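Local coordinates for Rv3651-like N-terminal domain-containing protein (Mycobacterium tuberculosis, PDB 4Q6U) that is a triple sensor-domain protein, probably detecting a signal or ligand that the structure alone does not identify, at the interface of chains A and B. Numbering follows the deposited sequence. Chains: chain A/B, Uncharacterized protein.

The interface of chains A and B. Residues chain A 233, 236, 317, 319, 329; chain B 232, 235-236.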
# COMPACT_ATOMS: atom_id res chain seq x y z
N LEU A 233 -5.79 -9.51 -0.73
CA LEU A 233 -4.90 -10.66 -0.73
C LEU A 233 -5.14 -11.51 0.51
O LEU A 233 -5.14 -12.74 0.44
CB LEU A 233 -3.44 -10.19 -0.81
CG LEU A 233 -2.43 -11.04 -1.56
CD1 LEU A 233 -2.95 -11.40 -2.96
CD2 LEU A 233 -1.11 -10.28 -1.64
N LEU A 236 -8.21 -13.62 0.43
CA LEU A 236 -8.10 -14.77 -0.47
C LEU A 236 -7.45 -15.99 0.21
O LEU A 236 -7.22 -17.02 -0.42
CB LEU A 236 -7.30 -14.39 -1.72
CG LEU A 236 -8.11 -13.69 -2.82
CD1 LEU A 236 -7.22 -13.00 -3.84
CD2 LEU A 236 -9.05 -14.69 -3.50
N ASN A 317 1.08 -18.93 -10.35
CA ASN A 317 0.84 -17.74 -11.15
C ASN A 317 2.11 -16.93 -11.27
O ASN A 317 2.92 -16.88 -10.34
CB ASN A 317 -0.26 -16.87 -10.52
CG ASN A 317 -1.64 -17.44 -10.71
OD1 ASN A 317 -2.32 -17.15 -11.70
ND2 ASN A 317 -2.08 -18.26 -9.77
N ILE A 319 4.12 -13.53 -11.24
CA ILE A 319 4.06 -12.19 -10.67
C ILE A 319 5.16 -11.32 -11.26
O ILE A 319 6.33 -11.73 -11.29
CB ILE A 319 4.21 -12.21 -9.13
CG1 ILE A 319 3.25 -13.22 -8.50
CG2 ILE A 319 4.00 -10.81 -8.54
CD1 ILE A 319 1.80 -13.00 -8.84
N LEU A 329 3.98 -16.99 -7.77
CA LEU A 329 3.12 -17.15 -6.62
C LEU A 329 2.64 -18.59 -6.58
O LEU A 329 1.96 -19.03 -7.51
CB LEU A 329 1.92 -16.19 -6.72
CG LEU A 329 0.81 -16.49 -5.70
CD1 LEU A 329 1.28 -16.08 -4.31
CD2 LEU A 329 -0.50 -15.78 -6.08
N ILE B 232 0.96 -8.76 -6.93
CA ILE B 232 0.48 -10.12 -6.71
C ILE B 232 -0.99 -10.25 -7.18
O ILE B 232 -1.35 -11.18 -7.90
CB ILE B 232 0.63 -10.50 -5.21
CG1 ILE B 232 2.13 -10.54 -4.83
CG2 ILE B 232 -0.01 -11.85 -4.92
CD1 ILE B 232 2.36 -10.72 -3.35
N GLY B 235 -1.21 -10.42 -10.81
CA GLY B 235 -0.74 -11.71 -11.27
C GLY B 235 -1.79 -12.81 -11.16
O GLY B 235 -1.70 -13.82 -11.85
N LEU B 236 -2.78 -12.62 -10.29
CA LEU B 236 -3.85 -13.60 -10.10
C LEU B 236 -4.96 -13.48 -11.16
O LEU B 236 -5.91 -14.29 -11.18
CB LEU B 236 -4.46 -13.46 -8.70
CG LEU B 236 -3.63 -14.02 -7.55
CD1 LEU B 236 -4.18 -13.53 -6.21
CD2 LEU B 236 -3.65 -15.56 -7.61
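B:Leu236 lies against A:Leu329 and A:Leu236 with its two methyl branches divided between them, and this apolar packing is the main content of the patch. The branch ending in CD2 meets A:Leu329, the two CD2 methyls standing 3.5 Å apart where the side chains cross at about a right angle. The other branch meets its symmetry counterpart tip to tip, CD1 of B:Leu236 lying 3.9 Å from CD1 of A:Leu236. Both copies of Leu236 have CG beside the backbone N and anti to the carbonyl carbon; the matching chi1 values (-76° in chain B, -83° in chain A) and the tip-to-tip approach fit the two-fold relation of the chains. In A:Leu329, on strand 325-333, CG is instead anti to the backbone N (chi1 168°), which carries CD2 toward chain B.

A second apolar group joins the two copies of helix 228-235. CG2 of B:Ile232 lies alongside the forked end of A:Leu233, its flank 3.6 Å from CD1, with the side chains again roughly perpendicular. CD2 of the leucine is touched too, by both CG2 and CD1 of the isoleucine. A:Ile319, on strand 309-320, packs against the backbone of the chain B helix: its CD1 is 3.7 Å from CA of B:Gly235, where no side chain intervenes. Chain B thus sets its helix end between the helix and the sheet of chain A, burying 62 Å² of B:Leu236 and 45 Å² of B:Ile232.

No hydrogen bond or salt bridge crosses the patch. The whole interface is two-fold symmetric; the geometry is compatible with a dimer, although the crystal alone does not establish one in solution. The polar A:Asn317 contributes by packing: its OD1 lies 3.4 Å from O of B:Gly235, two acceptors without a bond, while its amide ND2 lies 3.8 Å from CD2 of B:Leu236.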